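Local coordinates for type IV secretion system protein DotB (Yersinia pseudotuberculosis IP 31758, PDB 6GEF), which is an AAA+ ATPase that hydrolyses ATP, probably as a hexamer, to help drive type IVb secretion, at the interface of chains A and B. Residues are numbered along the deposited sequence; one frame, centred on the assembly and turned at random. Chains: chain A/B, Type IV secretion system protein DotB.

Contact 1: the interface of chains A and B. Residues chain A 105; chain B 239-243.
A:Lys105 reaches across the interface with its whole aliphatic chain and lies over the C-terminal end of the short helix 238-241 of chain B, where the next residues, B:Phe242 and B:Ser243, have already left the helix. The close part of the contact is at the far half of the lysine. Its CD lies 3.5 Å from the backbone O of B:Glu240, and CE stands at the same 3.5 Å from the backbone O of B:Pro239, so the end of the chain packs against successive carbonyls of the helix. The chain is bent at chi2, chi3 and chi4, and the last bend (chi4 96°) turns NZ away from the B:Glu240 carbonyl. The ammonium tip is held more loosely. It makes a weak hydrogen bond of 3.3 Å from NZ to the side-chain hydroxyl OG of B:Ser243, and another weak one of 3.4 Å from NZ to the backbone O of B:Pro239. Carbonyl oxygens at a helix end might favour a positive charge here. Nearer the lysine backbone the contact thins out: CB and CG meet B:Ser243 at longer range. That hydroxyl borders the chain as well as its tip, with OG 3.6 Å from CD of A:Lys105.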
loop_
_atom_site.group_PDB
_atom_site.type_symbol
_atom_site.label_atom_id
_atom_site.label_comp_id
_atom_site.label_asym_id
_atom_site.label_seq_id
_atom_site.Cartn_x
_atom_site.Cartn_y
_atom_site.Cartn_z
ATOM N N LYS A 105 -6.188 -20.024 19.591
ATOM C CA LYS A 105 -5.904 -20.288 18.174
ATOM C C LYS A 105 -4.433 -20.297 17.866
ATOM O O LYS A 105 -4.080 -20.204 16.697
ATOM C CB LYS A 105 -6.676 -19.348 17.223
ATOM C CG LYS A 105 -8.119 -19.123 17.661
ATOM C CD LYS A 105 -9.113 -19.144 16.544
ATOM C CE LYS A 105 -10.288 -18.215 16.818
ATOM N NZ LYS A 105 -10.085 -16.874 16.176
ATOM N N PRO B 239 -14.098 -19.473 11.398
ATOM C CA PRO B 239 -13.845 -18.247 12.203
ATOM C C PRO B 239 -13.619 -18.566 13.689
ATOM O O PRO B 239 -12.708 -17.976 14.306
ATOM C CB PRO B 239 -15.087 -17.432 11.991
ATOM C CG PRO B 239 -16.141 -18.438 11.578
ATOM C CD PRO B 239 -15.452 -19.531 10.848
ATOM N N GLU B 240 -14.359 -19.515 14.260
ATOM C CA GLU B 240 -14.268 -19.785 15.669
ATOM C C GLU B 240 -13.061 -20.645 16.061
ATOM O O GLU B 240 -12.369 -20.365 17.022
ATOM C CB GLU B 240 -15.542 -20.430 16.198
ATOM C CG GLU B 240 -16.761 -19.532 16.232
ATOM C CD GLU B 240 -17.315 -19.236 14.850
ATOM O OE1 GLU B 240 -17.257 -20.136 14.001
ATOM O OE2 GLU B 240 -17.771 -18.107 14.614
ATOM N N GLN B 241 -12.774 -21.662 15.243
ATOM C CA GLN B 241 -11.696 -22.602 15.524
ATOM C C GLN B 241 -10.432 -22.310 14.733
ATOM O O GLN B 241 -9.330 -22.604 15.216
ATOM C CB GLN B 241 -12.149 -24.032 15.247
ATOM C CG GLN B 241 -13.434 -24.429 15.956
ATOM C CD GLN B 241 -14.026 -25.703 15.538
ATOM O OE1 GLN B 241 -14.822 -26.277 16.275
ATOM N NE2 GLN B 241 -13.672 -26.156 14.339
ATOM N N PHE B 242 -10.551 -21.752 13.524
ATOM C CA PHE B 242 -9.443 -21.604 12.602
ATOM C C PHE B 242 -9.451 -20.205 12.018
ATOM O O PHE B 242 -9.843 -19.964 10.877
ATOM C CB PHE B 242 -9.509 -22.691 11.493
ATOM C CG PHE B 242 -8.668 -23.906 11.778
ATOM C CD1 PHE B 242 -7.384 -23.785 12.283
ATOM C CD2 PHE B 242 -9.167 -25.150 11.521
ATOM C CE1 PHE B 242 -6.601 -24.910 12.472
ATOM C CE2 PHE B 242 -8.387 -26.294 11.726
ATOM C CZ PHE B 242 -7.116 -26.159 12.213
ATOM N N SER B 243 -9.023 -19.241 12.792
ATOM C CA SER B 243 -9.070 -17.825 12.400
ATOM C C SER B 243 -9.501 -17.656 10.935
ATOM O O SER B 243 -10.449 -16.969 10.646
ATOM C CB SER B 243 -7.727 -17.146 12.659
ATOM O OG SER B 243 -7.513 -17.070 14.066
#

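Contact 2: the interface of chains A and B. Residues chain A 105, 137-139, 144; chain B 235-236, 241-242.
B:Ser236 meets A:Pro137 by a hydrogen bond from its hydroxyl OG to the proline's backbone O over 2.9 Å; the hydroxyl is tilted 21° from the carbonyl plane. A second bond is backbone to backbone, from N of A:Tyr139 to O of B:Gln235, also 2.9 Å. Together they hold strand 128-140 of chain A beside strand 232-237 of chain B, with A:Val138 placed between the bonded residues.

Apolar contact centres on A:Pro137 and B:Gln241, whose side chains run past each other in opposite directions. CB of the proline is 3.4 Å from CB of the glutamine. Next to it, CZ of B:Phe242 touches CD of A:Pro137 at 4.1 Å, so the aromatic tip meets the proline ring beside the glutamine stem.

Contacts of the glutamine amide complete the patch. Beyond CG the B:Gln241 chain is extended, which carries its amide past the proline to A:Tyr139 and A:Thr144. The phenol ring and the amide plane are 41° apart. As modelled, OE1 of B:Gln241 faces another acceptor, the backbone O of A:Val138, at 3.4 Å, so the amide's orientation is doubtful. The same OE1 lies 3.5 Å from CB of A:Tyr139.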
loop_
_atom_site.group_PDB
_atom_site.type_symbol
_atom_site.label_atom_id
_atom_site.label_comp_id
_atom_site.label_asym_id
_atom_site.label_seq_id
_atom_site.Cartn_x
_atom_site.Cartn_y
_atom_site.Cartn_z
ATOM N N LYS A 105 -6.188 -20.024 19.591
ATOM C CA LYS A 105 -5.904 -20.288 18.174
ATOM C C LYS A 105 -4.433 -20.297 17.866
ATOM O O LYS A 105 -4.080 -20.204 16.697
ATOM C CB LYS A 105 -6.676 -19.348 17.223
ATOM C CG LYS A 105 -8.119 -19.123 17.661
ATOM C CD LYS A 105 -9.113 -19.144 16.544
ATOM C CE LYS A 105 -10.288 -18.215 16.818
ATOM N NZ LYS A 105 -10.085 -16.874 16.176
ATOM N N PRO A 137 -8.415 -27.999 16.300
ATOM C CA PRO A 137 -9.817 -27.923 16.705
ATOM C C PRO A 137 -10.714 -28.719 15.758
ATOM O O PRO A 137 -10.545 -28.679 14.543
ATOM C CB PRO A 137 -10.119 -26.436 16.607
ATOM C CG PRO A 137 -8.832 -25.748 16.793
ATOM C CD PRO A 137 -7.787 -26.677 16.211
ATOM N N VAL A 138 -11.601 -29.525 16.320
ATOM C CA VAL A 138 -12.747 -30.064 15.601
ATOM C C VAL A 138 -14.011 -29.796 16.413
ATOM O O VAL A 138 -13.967 -29.329 17.562
ATOM C CB VAL A 138 -12.605 -31.581 15.369
ATOM C CG1 VAL A 138 -11.400 -31.859 14.474
ATOM C CG2 VAL A 138 -12.448 -32.343 16.661
ATOM N N TYR A 139 -15.153 -30.047 15.802
ATOM C CA TYR A 139 -16.459 -29.822 16.416
ATOM C C TYR A 139 -17.261 -31.093 16.320
ATOM O O TYR A 139 -17.537 -31.584 15.207
ATOM C CB TYR A 139 -17.225 -28.692 15.705
ATOM C CG TYR A 139 -18.300 -28.067 16.541
ATOM C CD1 TYR A 139 -17.985 -27.060 17.465
ATOM C CD2 TYR A 139 -19.630 -28.459 16.418
ATOM C CE1 TYR A 139 -18.984 -26.484 18.250
ATOM C CE2 TYR A 139 -20.623 -27.874 17.211
ATOM C CZ TYR A 139 -20.280 -26.888 18.115
ATOM O OH TYR A 139 -21.261 -26.316 18.876
ATOM N N THR A 144 -16.717 -28.137 20.980
ATOM C CA THR A 144 -15.381 -28.098 20.419
ATOM C C THR A 144 -14.485 -29.099 21.142
ATOM O O THR A 144 -14.385 -29.091 22.381
ATOM C CB THR A 144 -14.782 -26.698 20.561
ATOM O OG1 THR A 144 -14.669 -26.362 21.929
ATOM C CG2 THR A 144 -15.674 -25.654 19.900
ATOM N N GLN B 235 -14.805 -32.083 11.235
ATOM C CA GLN B 235 -15.310 -30.790 10.840
ATOM C C GLN B 235 -14.712 -29.699 11.712
ATOM O O GLN B 235 -14.644 -29.843 12.919
ATOM C CB GLN B 235 -16.842 -30.747 10.940
ATOM C CG GLN B 235 -17.552 -31.861 10.198
ATOM C CD GLN B 235 -19.050 -31.784 10.328
ATOM O OE1 GLN B 235 -19.598 -32.069 11.408
ATOM N NE2 GLN B 235 -19.735 -31.401 9.236
ATOM N N SER B 236 -14.294 -28.605 11.087
ATOM C CA SER B 236 -13.782 -27.434 11.792
ATOM C C SER B 236 -14.558 -26.205 11.316
ATOM O O SER B 236 -14.636 -25.934 10.138
ATOM C CB SER B 236 -12.293 -27.249 11.512
ATOM O OG SER B 236 -11.553 -28.391 11.847
ATOM N N GLN B 241 -12.774 -21.662 15.243
ATOM C CA GLN B 241 -11.696 -22.602 15.524
ATOM C C GLN B 241 -10.432 -22.310 14.733
ATOM O O GLN B 241 -9.330 -22.604 15.216
ATOM C CB GLN B 241 -12.149 -24.032 15.247
ATOM C CG GLN B 241 -13.434 -24.429 15.956
ATOM C CD GLN B 241 -14.026 -25.703 15.538
ATOM O OE1 GLN B 241 -14.822 -26.277 16.275
ATOM N NE2 GLN B 241 -13.672 -26.156 14.339
ATOM N N PHE B 242 -10.551 -21.752 13.524
ATOM C CA PHE B 242 -9.443 -21.604 12.602
ATOM C C PHE B 242 -9.451 -20.205 12.018
ATOM O O PHE B 242 -9.843 -19.964 10.877
ATOM C CB PHE B 242 -9.509 -22.691 11.493
ATOM C CG PHE B 242 -8.668 -23.906 11.778
ATOM C CD1 PHE B 242 -7.384 -23.785 12.283
ATOM C CD2 PHE B 242 -9.167 -25.150 11.521
ATOM C CE1 PHE B 242 -6.601 -24.910 12.472
ATOM C CE2 PHE B 242 -8.387 -26.294 11.726
ATOM C CZ PHE B 242 -7.116 -26.159 12.213
#

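Contact 3: the interface of chains A and B. Residues chain A 134, 136, 138, 147, 149; chain B 211, 242, 251, 254-255.
With CG anti to the backbone N (chi1 168°), the amide of A:Asn134 extends toward chain B, while bends at chi2 and chi3 (-81°) of B:Arg255 lead its chain past A:Asn134 and A:Ser136 to A:Glu147. Nitrogen ND2 of A:Asn134 donates to the carboxylate OE2 of B:Glu251; the modelled 2.5 Å is short and should not be read as exceptional strength. The acceptor lies near the amide plane, but ND2 approaches from above the carboxylate plane. Within chain A, OG of A:Ser136 donates to OD1 of A:Asn134 at 2.7 Å, on a lone pair in the carbonyl plane, which helps fix the amide's rotation. CB of A:Ser136 rests on one face of the B:Arg255 guanidinium, offset toward its rim. Beyond it, NH1 of B:Arg255 forms a salt bridge with OE1 of A:Glu147 at 3.0 Å, although its N-H does not point at that oxygen. The same OE1 accepts a weak 3.0 Å hydrogen bond from NE2 of B:His211, tip to tip and in the ring plane, with ring and carboxylate 75° apart. These chain A groups project from strands 128-140 and 143-153, against chain B's strand 211-216, helix 245-253 and the loop just after that helix.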
loop_
_atom_site.group_PDB
_atom_site.type_symbol
_atom_site.label_atom_id
_atom_site.label_comp_id
_atom_site.label_asym_id
_atom_site.label_seq_id
_atom_site.Cartn_x
_atom_site.Cartn_y
_atom_site.Cartn_z
ATOM N N ASN A 134 0.130 -33.055 15.352
ATOM C CA ASN A 134 -0.744 -31.917 15.149
ATOM C C ASN A 134 -2.010 -32.090 15.965
ATOM O O ASN A 134 -2.648 -33.127 15.889
ATOM C CB ASN A 134 -1.099 -31.786 13.661
ATOM C CG ASN A 134 -2.227 -30.815 13.425
ATOM O OD1 ASN A 134 -3.375 -31.224 13.248
ATOM N ND2 ASN A 134 -1.901 -29.549 13.366
ATOM N N SER A 136 -5.609 -30.180 16.408
ATOM C CA SER A 136 -6.406 -29.230 15.629
ATOM C C SER A 136 -7.825 -29.190 16.154
ATOM O O SER A 136 -8.403 -30.243 16.449
ATOM C CB SER A 136 -6.437 -29.599 14.133
ATOM O OG SER A 136 -5.211 -29.269 13.494
ATOM N N VAL A 138 -11.601 -29.525 16.320
ATOM C CA VAL A 138 -12.747 -30.064 15.601
ATOM C C VAL A 138 -14.011 -29.796 16.413
ATOM O O VAL A 138 -13.967 -29.329 17.562
ATOM C CB VAL A 138 -12.605 -31.581 15.369
ATOM C CG1 VAL A 138 -11.400 -31.859 14.474
ATOM C CG2 VAL A 138 -12.448 -32.343 16.661
ATOM N N GLU A 147 -8.744 -32.832 17.707
ATOM C CA GLU A 147 -8.304 -34.020 16.943
ATOM C C GLU A 147 -6.786 -34.044 16.942
ATOM O O GLU A 147 -6.146 -33.019 16.684
ATOM C CB GLU A 147 -8.832 -33.970 15.499
ATOM C CG GLU A 147 -9.426 -35.288 15.033
ATOM C CD GLU A 147 -8.691 -35.871 13.859
ATOM O OE1 GLU A 147 -8.421 -35.119 12.892
ATOM O OE2 GLU A 147 -8.410 -37.086 13.884
ATOM N N VAL A 149 -3.387 -35.871 15.302
ATOM C CA VAL A 149 -2.788 -36.669 14.250
ATOM C C VAL A 149 -1.301 -36.775 14.494
ATOM O O VAL A 149 -0.624 -35.770 14.658
ATOM C CB VAL A 149 -3.063 -36.044 12.860
ATOM C CG1 VAL A 149 -2.457 -36.896 11.760
ATOM C CG2 VAL A 149 -4.568 -35.941 12.615
ATOM N N HIS B 211 -9.406 -40.289 5.948
ATOM C CA HIS B 211 -9.560 -39.109 6.781
ATOM C C HIS B 211 -10.183 -37.983 5.965
ATOM O O HIS B 211 -9.640 -37.586 4.932
ATOM C CB HIS B 211 -8.188 -38.684 7.326
ATOM C CG HIS B 211 -8.254 -37.917 8.598
ATOM N ND1 HIS B 211 -9.435 -37.801 9.318
ATOM C CD2 HIS B 211 -7.314 -37.212 9.260
ATOM C CE1 HIS B 211 -9.190 -37.059 10.406
ATOM N NE2 HIS B 211 -7.922 -36.687 10.391
ATOM N N PHE B 242 -10.551 -21.752 13.524
ATOM C CA PHE B 242 -9.443 -21.604 12.602
ATOM C C PHE B 242 -9.451 -20.205 12.018
ATOM O O PHE B 242 -9.843 -19.964 10.877
ATOM C CB PHE B 242 -9.509 -22.691 11.493
ATOM C CG PHE B 242 -8.668 -23.906 11.778
ATOM C CD1 PHE B 242 -7.384 -23.785 12.283
ATOM C CD2 PHE B 242 -9.167 -25.150 11.521
ATOM C CE1 PHE B 242 -6.601 -24.910 12.472
ATOM C CE2 PHE B 242 -8.387 -26.294 11.726
ATOM C CZ PHE B 242 -7.116 -26.159 12.213
ATOM N N GLU B 251 -2.944 -26.154 7.831
ATOM C CA GLU B 251 -2.873 -27.164 8.867
ATOM C C GLU B 251 -3.280 -28.550 8.360
ATOM O O GLU B 251 -2.764 -29.559 8.838
ATOM C CB GLU B 251 -3.714 -26.751 10.070
ATOM C CG GLU B 251 -3.036 -25.782 11.013
ATOM C CD GLU B 251 -1.813 -26.383 11.680
ATOM O OE1 GLU B 251 -0.707 -26.143 11.195
ATOM O OE2 GLU B 251 -1.929 -27.125 12.676
ATOM N N ARG B 254 -0.734 -31.182 7.583
ATOM C CA ARG B 254 -0.218 -31.868 8.770
ATOM C C ARG B 254 -1.204 -32.907 9.352
ATOM O O ARG B 254 -0.897 -33.509 10.352
ATOM C CB ARG B 254 0.148 -30.861 9.851
ATOM C CG ARG B 254 0.532 -29.485 9.351
ATOM C CD ARG B 254 2.021 -29.317 9.112
ATOM N NE ARG B 254 2.603 -28.261 9.941
ATOM C CZ ARG B 254 3.767 -28.404 10.607
ATOM N NH1 ARG B 254 4.488 -29.555 10.511
ATOM N NH2 ARG B 254 4.200 -27.412 11.377
ATOM N N ARG B 255 -2.375 -33.096 8.727
ATOM C CA ARG B 255 -3.433 -33.887 9.277
ATOM C C ARG B 255 -3.776 -35.107 8.447
ATOM O O ARG B 255 -4.857 -35.696 8.592
ATOM C CB ARG B 255 -4.708 -33.027 9.514
ATOM C CG ARG B 255 -4.483 -31.822 10.378
ATOM C CD ARG B 255 -5.593 -31.616 11.350
ATOM N NE ARG B 255 -6.758 -30.985 10.895
ATOM C CZ ARG B 255 -8.022 -31.330 11.153
ATOM N NH1 ARG B 255 -8.283 -32.326 11.904
ATOM N NH2 ARG B 255 -9.047 -30.640 10.620
#

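Contacts 1 and 2 have C-alpha centres about 7 Å apart, contacts 2 and 3 about 9 Å, and contacts 1 and 3 about 13 Å, making one continuous stretch of the A–B interface. B:Phe242 belongs to all three; A:Lys105 and B:Gln241 join contacts 1 and 2, and A:Val138 joins contacts 2 and 3. Strand 128-140 of chain A runs through contacts 2 and 3, while helix 238-241 of chain B serves contacts 1 and 2. The chains present different residues, so the pairing is head-to-tail in character, as expected for neighbours around the six-subunit deposited assembly and consistent with an AAA+ ring.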